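Local coordinates for putative uncharacterized protein (Mycobacterium tuberculosis, PDB 2ZQ5) that probably transfers a sulfo group from the donor PAPS to an acceptor substrate, as other sulfotransferases do, at residues 82-88 with 217-221; 115-120 with 223-229; 262-267 with 365-370. One frame throughout, in Å; residues are numbered along the deposited sequence.

Interaction 1 of 3, residues 82-88 with 217-221; sequences YPEHVDV and QLIGL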
loop_
_atom_site.group_PDB
_atom_site.type_symbol
_atom_site.label_atom_id
_atom_site.label_comp_id
_atom_site.label_asym_id
_atom_site.label_seq_id
_atom_site.Cartn_x
_atom_site.Cartn_y
_atom_site.Cartn_z
ATOM N N TYR A 82 -11.052 -22.029 2.467
ATOM C CA TYR A 82 -11.749 -21.497 3.632
ATOM C C TYR A 82 -12.985 -20.704 3.239
ATOM O O TYR A 82 -13.031 -19.488 3.415
ATOM C CB TYR A 82 -10.797 -20.600 4.424
ATOM C CG TYR A 82 -9.569 -21.327 4.912
ATOM C CD1 TYR A 82 -9.606 -22.087 6.078
ATOM C CD2 TYR A 82 -8.378 -21.294 4.184
ATOM C CE1 TYR A 82 -8.491 -22.796 6.512
ATOM C CE2 TYR A 82 -7.256 -22.002 4.608
ATOM C CZ TYR A 82 -7.322 -22.751 5.772
ATOM O OH TYR A 82 -6.220 -23.457 6.196
ATOM N N PRO A 83 -14.012 -21.382 2.710
ATOM C CA PRO A 83 -15.232 -20.678 2.308
ATOM C C PRO A 83 -15.914 -19.907 3.438
ATOM O O PRO A 83 -16.635 -18.945 3.187
ATOM C CB PRO A 83 -16.107 -21.799 1.746
ATOM C CG PRO A 83 -15.658 -22.999 2.522
ATOM C CD PRO A 83 -14.158 -22.836 2.524
ATOM N N GLU A 84 -15.674 -20.319 4.678
ATOM C CA GLU A 84 -16.281 -19.656 5.829
ATOM C C GLU A 84 -15.819 -18.208 6.001
ATOM O O GLU A 84 -16.353 -17.474 6.832
ATOM C CB GLU A 84 -15.988 -20.441 7.111
ATOM C CG GLU A 84 -14.505 -20.589 7.420
ATOM C CD GLU A 84 -13.900 -21.861 6.853
ATOM O OE1 GLU A 84 -14.296 -22.279 5.745
ATOM O OE2 GLU A 84 -13.016 -22.435 7.519
ATOM N N HIS A 85 -14.823 -17.794 5.224
ATOM C CA HIS A 85 -14.328 -16.424 5.316
ATOM C C HIS A 85 -15.442 -15.428 4.988
ATOM O O HIS A 85 -15.446 -14.306 5.491
ATOM C CB HIS A 85 -13.154 -16.214 4.351
ATOM C CG HIS A 85 -13.554 -16.183 2.908
ATOM N ND1 HIS A 85 -13.910 -15.022 2.257
ATOM C CD2 HIS A 85 -13.681 -17.177 1.998
ATOM C CE1 HIS A 85 -14.237 -15.303 1.008
ATOM N NE2 HIS A 85 -14.106 -16.604 0.826
ATOM N N VAL A 86 -16.387 -15.846 4.150
ATOM C CA VAL A 86 -17.486 -14.971 3.747
ATOM C C VAL A 86 -18.377 -14.528 4.903
ATOM O O VAL A 86 -19.062 -13.510 4.806
ATOM C CB VAL A 86 -18.385 -15.639 2.671
ATOM C CG1 VAL A 86 -17.560 -15.988 1.448
ATOM C CG2 VAL A 86 -19.057 -16.878 3.239
ATOM N N ASP A 87 -18.366 -15.284 5.996
ATOM C CA ASP A 87 -19.199 -14.947 7.146
ATOM C C ASP A 87 -18.522 -14.001 8.130
ATOM O O ASP A 87 -19.122 -13.605 9.131
ATOM C CB ASP A 87 -19.630 -16.220 7.878
ATOM C CG ASP A 87 -20.378 -17.181 6.977
ATOM O OD1 ASP A 87 -21.263 -16.722 6.228
ATOM O OD2 ASP A 87 -20.087 -18.395 7.025
ATOM N N VAL A 88 -17.278 -13.632 7.846
ATOM C CA VAL A 88 -16.545 -12.735 8.726
ATOM C C VAL A 88 -16.993 -11.291 8.540
ATOM O O VAL A 88 -16.963 -10.757 7.435
ATOM C CB VAL A 88 -15.021 -12.819 8.472
ATOM C CG1 VAL A 88 -14.284 -11.794 9.337
ATOM C CG2 VAL A 88 -14.523 -14.223 8.778
ATOM N N GLN A 217 -11.198 -10.661 5.243
ATOM C CA GLN A 217 -12.049 -11.703 5.820
ATOM C C GLN A 217 -11.274 -13.013 5.928
ATOM O O GLN A 217 -11.376 -13.727 6.925
ATOM C CB GLN A 217 -13.282 -11.946 4.948
ATOM C CG GLN A 217 -14.324 -10.846 4.967
ATOM C CD GLN A 217 -15.491 -11.167 4.052
ATOM O OE1 GLN A 217 -15.310 -11.396 2.856
ATOM N NE2 GLN A 217 -16.695 -11.191 4.612
ATOM N N LEU A 218 -10.514 -13.327 4.883
ATOM C CA LEU A 218 -9.717 -14.547 4.837
ATOM C C LEU A 218 -8.571 -14.520 5.842
ATOM O O LEU A 218 -8.439 -15.417 6.676
ATOM C CB LEU A 218 -9.148 -14.735 3.430
ATOM C CG LEU A 218 -8.052 -15.792 3.276
ATOM C CD1 LEU A 218 -8.655 -17.189 3.402
ATOM C CD2 LEU A 218 -7.369 -15.609 1.928
ATOM N N ILE A 219 -7.741 -13.486 5.761
ATOM C CA ILE A 219 -6.600 -13.369 6.656
ATOM C C ILE A 219 -7.032 -13.235 8.113
ATOM O O ILE A 219 -6.358 -13.743 9.010
ATOM C CB ILE A 219 -5.711 -12.169 6.240
ATOM C CG1 ILE A 219 -5.159 -12.419 4.835
ATOM C CG2 ILE A 219 -4.577 -11.969 7.252
ATOM C CD1 ILE A 219 -4.465 -11.218 4.219
ATOM N N GLY A 220 -8.164 -12.573 8.346
ATOM C CA GLY A 220 -8.650 -12.391 9.703
ATOM C C GLY A 220 -9.653 -13.429 10.181
ATOM O O GLY A 220 -10.323 -13.213 11.190
ATOM N N LEU A 221 -9.741 -14.556 9.476
ATOM C CA LEU A 221 -10.680 -15.626 9.818
ATOM C C LEU A 221 -10.582 -16.138 11.254
ATOM O O LEU A 221 -11.594 -16.517 11.851
ATOM C CB LEU A 221 -10.499 -16.805 8.858
ATOM C CG LEU A 221 -11.411 -18.015 9.090
ATOM C CD1 LEU A 221 -12.857 -17.631 8.784
ATOM C CD2 LEU A 221 -10.966 -19.172 8.205
#
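A loop packs against the end of a helix: the short 3-10 segment 83-87, which follows helix 55-81 on the way to strand 94-97, lies on the last turn of helix 206-219. The two segments come closest at His85 and Leu218, whose CA atoms are 5.0 Å apart. Gln217 does the polar work. Its side chain reaches past the 3-10 turn, and NE2 gives a nearly straight hydrogen bond to Val88 O at 2.9 Å. Around this bond the contact is greasy. Leu221, just beyond the helix, swings its end back over the loop: CD1 sits 3.8 Å from Val88 CG2 and 3.7 Å from Glu84 CG, while CD2 is 3.9 Å from Tyr82 CD1. Leu218 CD1 also meets Tyr82 CB at 4.2 Å, and its side chain extends to Ala78 and Trp79 of helix 55-81. Thus one hydrogen bond from a side-chain amide to a backbone carbonyl fixes the loop's exit, while apolar contacts of Tyr82, Glu84 and Val88 with Leu218 and Leu221 supply much of the rest.

Interaction 2 of 3, residues 115-120 with 223-229; sequences PAHQGL and DAEKRWV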
loop_
_atom_site.group_PDB
_atom_site.type_symbol
_atom_site.label_atom_id
_atom_site.label_comp_id
_atom_site.label_asym_id
_atom_site.label_seq_id
_atom_site.Cartn_x
_atom_site.Cartn_y
_atom_site.Cartn_z
ATOM N N PRO A 115 -3.643 -5.006 21.234
ATOM C CA PRO A 115 -3.917 -6.448 21.200
ATOM C C PRO A 115 -5.322 -6.793 20.702
ATOM O O PRO A 115 -5.578 -7.922 20.270
ATOM C CB PRO A 115 -3.704 -6.871 22.651
ATOM C CG PRO A 115 -2.644 -5.923 23.118
ATOM C CD PRO A 115 -3.123 -4.606 22.553
ATOM N N ALA A 116 -6.226 -5.820 20.778
ATOM C CA ALA A 116 -7.607 -5.998 20.342
ATOM C C ALA A 116 -7.760 -5.626 18.869
ATOM O O ALA A 116 -8.862 -5.652 18.321
ATOM C CB ALA A 116 -8.535 -5.145 21.197
ATOM N N HIS A 117 -6.645 -5.268 18.242
ATOM C CA HIS A 117 -6.628 -4.900 16.828
ATOM C C HIS A 117 -5.779 -5.906 16.063
ATOM O O HIS A 117 -5.062 -6.711 16.658
ATOM C CB HIS A 117 -6.026 -3.503 16.637
ATOM C CG HIS A 117 -6.886 -2.389 17.147
ATOM N ND1 HIS A 117 -6.495 -1.068 17.095
ATOM C CD2 HIS A 117 -8.119 -2.394 17.707
ATOM C CE1 HIS A 117 -7.450 -0.308 17.600
ATOM N NE2 HIS A 117 -8.446 -1.088 17.978
ATOM N N GLN A 118 -5.871 -5.864 14.740
ATOM C CA GLN A 118 -5.089 -6.751 13.894
ATOM C C GLN A 118 -4.650 -5.979 12.659
ATOM O O GLN A 118 -5.388 -5.128 12.153
ATOM C CB GLN A 118 -5.909 -7.986 13.489
ATOM C CG GLN A 118 -7.135 -7.694 12.633
ATOM C CD GLN A 118 -7.876 -8.956 12.227
ATOM O OE1 GLN A 118 -7.297 -9.866 11.636
ATOM N NE2 GLN A 118 -9.167 -9.011 12.536
ATOM N N GLY A 119 -3.437 -6.263 12.194
ATOM C CA GLY A 119 -2.901 -5.599 11.021
ATOM C C GLY A 119 -2.495 -6.594 9.953
ATOM O O GLY A 119 -2.480 -7.804 10.190
ATOM N N LEU A 120 -2.154 -6.083 8.775
ATOM C CA LEU A 120 -1.763 -6.919 7.647
ATOM C C LEU A 120 -0.297 -7.328 7.714
ATOM O O LEU A 120 0.570 -6.679 7.133
ATOM C CB LEU A 120 -2.029 -6.172 6.339
ATOM C CG LEU A 120 -1.770 -6.943 5.043
ATOM C CD1 LEU A 120 -2.717 -8.130 4.937
ATOM C CD2 LEU A 120 -1.966 -6.004 3.869
ATOM N N ASP A 223 -9.336 -14.278 13.763
ATOM C CA ASP A 223 -9.307 -13.114 14.646
ATOM C C ASP A 223 -10.512 -12.215 14.388
ATOM O O ASP A 223 -10.404 -10.991 14.445
ATOM C CB ASP A 223 -8.025 -12.313 14.394
ATOM C CG ASP A 223 -6.771 -13.084 14.754
ATOM O OD1 ASP A 223 -6.450 -13.151 15.957
ATOM O OD2 ASP A 223 -6.112 -13.626 13.841
ATOM N N ALA A 224 -11.658 -12.831 14.124
ATOM C CA ALA A 224 -12.883 -12.102 13.811
ATOM C C ALA A 224 -13.285 -11.005 14.793
ATOM O O ALA A 224 -13.909 -10.018 14.396
ATOM C CB ALA A 224 -14.030 -13.088 13.646
ATOM N N GLU A 225 -12.932 -11.164 16.066
ATOM C CA GLU A 225 -13.300 -10.173 17.072
ATOM C C GLU A 225 -12.363 -8.966 17.122
ATOM O O GLU A 225 -12.639 -7.992 17.826
ATOM C CB GLU A 225 -13.362 -10.821 18.462
ATOM C CG GLU A 225 -12.041 -10.864 19.232
ATOM C CD GLU A 225 -11.043 -11.881 18.697
ATOM O OE1 GLU A 225 -11.354 -12.593 17.718
ATOM O OE2 GLU A 225 -9.936 -11.972 19.272
ATOM N N LYS A 226 -11.265 -9.025 16.373
ATOM C CA LYS A 226 -10.299 -7.930 16.363
ATOM C C LYS A 226 -10.554 -6.906 15.261
ATOM O O LYS A 226 -10.880 -7.259 14.127
ATOM C CB LYS A 226 -8.872 -8.480 16.238
ATOM C CG LYS A 226 -8.450 -9.397 17.390
ATOM C CD LYS A 226 -6.987 -9.789 17.274
ATOM C CE LYS A 226 -6.555 -10.712 18.405
ATOM N NZ LYS A 226 -7.278 -12.014 18.373
ATOM N N ARG A 227 -10.403 -5.632 15.609
ATOM C CA ARG A 227 -10.614 -4.549 14.655
ATOM C C ARG A 227 -9.435 -4.456 13.704
ATOM O O ARG A 227 -8.284 -4.460 14.133
ATOM C CB ARG A 227 -10.756 -3.214 15.388
ATOM C CG ARG A 227 -11.050 -2.022 14.480
ATOM C CD ARG A 227 -10.747 -0.712 15.198
ATOM N NE ARG A 227 -11.242 -0.741 16.571
ATOM C CZ ARG A 227 -12.523 -0.648 16.911
ATOM N NH1 ARG A 227 -13.456 -0.502 15.978
ATOM N NH2 ARG A 227 -12.876 -0.741 18.186
ATOM N N TRP A 228 -9.723 -4.371 12.411
ATOM C CA TRP A 228 -8.667 -4.244 11.423
ATOM C C TRP A 228 -8.109 -2.825 11.396
ATOM O O TRP A 228 -8.843 -1.845 11.580
ATOM C CB TRP A 228 -9.188 -4.592 10.026
ATOM C CG TRP A 228 -9.037 -6.029 9.656
ATOM C CD1 TRP A 228 -9.986 -7.007 9.737
ATOM C CD2 TRP A 228 -7.861 -6.652 9.131
ATOM N NE1 TRP A 228 -9.473 -8.203 9.288
ATOM C CE2 TRP A 228 -8.169 -8.011 8.911
ATOM C CE3 TRP A 228 -6.573 -6.190 8.822
ATOM C CZ2 TRP A 228 -7.235 -8.917 8.396
ATOM C CZ3 TRP A 228 -5.644 -7.089 8.311
ATOM C CH2 TRP A 228 -5.981 -8.438 8.103
ATOM N N VAL A 229 -6.803 -2.734 11.176
ATOM C CA VAL A 229 -6.105 -1.462 11.061
ATOM C C VAL A 229 -5.332 -1.565 9.752
ATOM O O VAL A 229 -4.528 -2.482 9.565
ATOM C CB VAL A 229 -5.111 -1.238 12.218
ATOM C CG1 VAL A 229 -4.377 0.081 12.012
ATOM C CG2 VAL A 229 -5.850 -1.232 13.552
HETATM O O HOH W 1 -10.513 -1.522 19.832
HETATM O O HOH W 2 -11.127 -10.484 10.694
HETATM O O HOH W 3 -2.494 -3.304 8.155
#
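Strand 117-119 lies at one edge of the parallel sheet, and its neighbour here is strand 227-231; a beta-alpha-beta crossover of about a hundred residues, 47 helical and none in a strand, joins them within the sulfotransferase fold. Three backbone bonds set the parallel register: Arg227 N to Ala116 O (3.1 Å), Gln118 N to Arg227 O (2.9 Å) and Val229 N to Gln118 O (2.9 Å). Gln118 and Trp228 share one face. With chi1 at p and chi2 at t, Gln118 lies across the indole, its CG 3.8 Å from the centroid of the five-membered ring in a CH-pi contact, and its NE2 reaches Lys226 O at 2.9 Å. A water accepts from both Gln118 NE2 and Trp228 NE1, while Gln118 OE1 is held by Arg131. On the opposite face, His117 (m) turns ND1 to Leu111 O, and a water joins its NE2 to NH2 of Arg227, which is t at chi1 and chi2 but m at chi3 and whose NH1 bonds Arg92 O. Lys226 (chi1 m) is t at chi2 and chi3, then p at chi4. This sets NZ 2.8 Å from both Asp223 OD1 and Glu225 OE2, bracing the type I turn 223-226. The edge pairing therefore does not rest on backbone bonds alone: the Gln118 amide bonds a carbonyl directly, while waters link it to the indole and the imidazole to the guanidinium.

Interaction 3 of 3, residues 262-267 with 365-370; sequences MASMCS and YSLADY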
loop_
_atom_site.group_PDB
_atom_site.type_symbol
_atom_site.label_atom_id
_atom_site.label_comp_id
_atom_site.label_asym_id
_atom_site.label_seq_id
_atom_site.Cartn_x
_atom_site.Cartn_y
_atom_site.Cartn_z
ATOM N N MET A 262 8.667 17.024 -0.121
ATOM C CA MET A 262 8.713 16.677 -1.542
ATOM C C MET A 262 10.092 16.202 -2.004
ATOM O O MET A 262 10.198 15.202 -2.718
ATOM C CB MET A 262 8.249 17.860 -2.400
ATOM C CG MET A 262 8.208 17.580 -3.910
ATOM S SD MET A 262 7.271 16.101 -4.432
ATOM C CE MET A 262 5.598 16.639 -4.181
ATOM N N ALA A 263 11.154 16.895 -1.602
ATOM C CA ALA A 263 12.489 16.469 -2.017
ATOM C C ALA A 263 12.795 15.072 -1.481
ATOM O O ALA A 263 13.324 14.225 -2.200
ATOM C CB ALA A 263 13.541 17.462 -1.528
ATOM N N SER A 264 12.445 14.837 -0.218
ATOM C CA SER A 264 12.678 13.547 0.425
ATOM C C SER A 264 11.894 12.447 -0.284
ATOM O O SER A 264 12.395 11.337 -0.476
ATOM C CB SER A 264 12.261 13.616 1.896
ATOM O OG SER A 264 12.460 12.372 2.546
ATOM N N MET A 265 10.662 12.760 -0.671
ATOM C CA MET A 265 9.810 11.806 -1.368
ATOM C C MET A 265 10.438 11.412 -2.699
ATOM O O MET A 265 10.465 10.234 -3.065
ATOM C CB MET A 265 8.428 12.419 -1.609
ATOM C CG MET A 265 7.647 12.695 -0.335
ATOM S SD MET A 265 6.219 13.758 -0.618
ATOM C CE MET A 265 5.274 12.747 -1.729
ATOM N N CYS A 266 10.947 12.403 -3.423
ATOM C CA CYS A 266 11.573 12.150 -4.713
ATOM C C CYS A 266 12.881 11.381 -4.563
ATOM O O CYS A 266 13.184 10.501 -5.367
ATOM C CB CYS A 266 11.823 13.472 -5.442
ATOM S SG CYS A 266 10.315 14.320 -5.980
ATOM N N SER A 267 13.649 11.716 -3.530
ATOM C CA SER A 267 14.917 11.047 -3.274
ATOM C C SER A 267 14.677 9.573 -2.963
ATOM O O SER A 267 15.440 8.709 -3.393
ATOM C CB SER A 267 15.639 11.723 -2.108
ATOM O OG SER A 267 16.897 11.117 -1.863
ATOM N N TYR A 365 20.125 16.036 -0.709
ATOM C CA TYR A 365 19.199 16.200 -1.820
ATOM C C TYR A 365 18.468 17.528 -1.665
ATOM O O TYR A 365 18.360 18.063 -0.558
ATOM C CB TYR A 365 18.205 15.027 -1.867
ATOM C CG TYR A 365 17.477 14.764 -0.565
ATOM C CD1 TYR A 365 16.429 15.586 -0.150
ATOM C CD2 TYR A 365 17.858 13.710 0.267
ATOM C CE1 TYR A 365 15.778 15.368 1.061
ATOM C CE2 TYR A 365 17.212 13.484 1.483
ATOM C CZ TYR A 365 16.175 14.317 1.873
ATOM O OH TYR A 365 15.541 14.113 3.079
ATOM N N SER A 366 17.974 18.063 -2.777
ATOM C CA SER A 366 17.264 19.339 -2.765
ATOM C C SER A 366 16.115 19.300 -3.758
ATOM O O SER A 366 16.038 18.397 -4.591
ATOM C CB SER A 366 18.208 20.474 -3.164
ATOM O OG SER A 366 18.535 20.390 -4.542
ATOM N N LEU A 367 15.223 20.281 -3.665
ATOM C CA LEU A 367 14.103 20.357 -4.588
ATOM C C LEU A 367 14.624 20.604 -6.001
ATOM O O LEU A 367 14.056 20.112 -6.971
ATOM C CB LEU A 367 13.149 21.480 -4.176
ATOM C CG LEU A 367 12.274 21.187 -2.957
ATOM C CD1 LEU A 367 11.560 22.450 -2.508
ATOM C CD2 LEU A 367 11.266 20.107 -3.311
ATOM N N ALA A 368 15.714 21.358 -6.111
ATOM C CA ALA A 368 16.298 21.658 -7.413
ATOM C C ALA A 368 16.732 20.388 -8.143
ATOM O O ALA A 368 16.687 20.325 -9.374
ATOM C CB ALA A 368 17.488 22.602 -7.248
ATOM N N ASP A 369 17.157 19.377 -7.389
ATOM C CA ASP A 369 17.582 18.118 -7.996
ATOM C C ASP A 369 16.443 17.488 -8.784
ATOM O O ASP A 369 16.670 16.693 -9.694
ATOM C CB ASP A 369 18.045 17.116 -6.935
ATOM C CG ASP A 369 19.313 17.547 -6.227
ATOM O OD1 ASP A 369 20.149 18.233 -6.853
ATOM O OD2 ASP A 369 19.480 17.179 -5.045
ATOM N N TYR A 370 15.214 17.849 -8.434
ATOM C CA TYR A 370 14.048 17.293 -9.099
ATOM C C TYR A 370 13.272 18.332 -9.895
ATOM O O TYR A 370 12.075 18.179 -10.137
ATOM C CB TYR A 370 13.166 16.613 -8.051
ATOM C CG TYR A 370 13.964 15.618 -7.245
ATOM C CD1 TYR A 370 14.370 14.409 -7.809
ATOM C CD2 TYR A 370 14.408 15.931 -5.962
ATOM C CE1 TYR A 370 15.209 13.540 -7.119
ATOM C CE2 TYR A 370 15.249 15.067 -5.263
ATOM C CZ TYR A 370 15.646 13.877 -5.850
ATOM O OH TYR A 370 16.510 13.042 -5.178
#
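Helix 262-272 receives the loop 365-370 through two tyrosines and a leucine, with no hydrogen bond between the segments. Tyr365 comes first: its ring edge meets Ala263 (CD1 to CB, 3.7 Å), and Ser267 CB lies over its face, 4.1 Å from the ring centroid. Ser366 points away and organises the loop instead, its N bonding Asp369 OD2 at 2.9 Å while Asp369 N returns a weak bond to Ser366 OG at 3.3 Å. Leu367 then turns its end to the helix, CD2 lying 3.9 Å from both Ala263 CB and Met262 CB. After the short 3-10 turn at 368-369, Tyr370 lays its ring against Cys266, whose CB stands 3.4 Å from the ring centroid, almost on the normal, with SG oblique at 4.5 Å; the phenol OH bonds Gln270, one turn further along. Leu367 also touches Val374 and Val377 of helix 374-380, just ahead of which the loop lies, and helix 262-272 in turn packs on helix 282-304 through Met262 and Cys266.

In the fold
Interactions 1 and 2 are neighbours, centres 13 Å apart, and share the passage from helix 206-219 into strand 227-231: Ile219 CG2 lies 3.9 Å from Trp228 CH2, and Gly220 CA 3.5 Å from Gln118 OE1. Interaction 3 lies across the chain's centre from both, its centre about 43 Å from that of interaction 1 and about 37 Å from that of interaction 2. All three are partly buried, none a fully enclosed core. Their chemistry follows their place: the sheet edge of 115-120 with 223-229 is rich in hydrogen bonds and bridging waters, 82-88 with 217-221 has a single hydrogen bond from a glutamine amide amid apolar contacts, and 262-267 with 365-370 depends on aromatic and aliphatic packing.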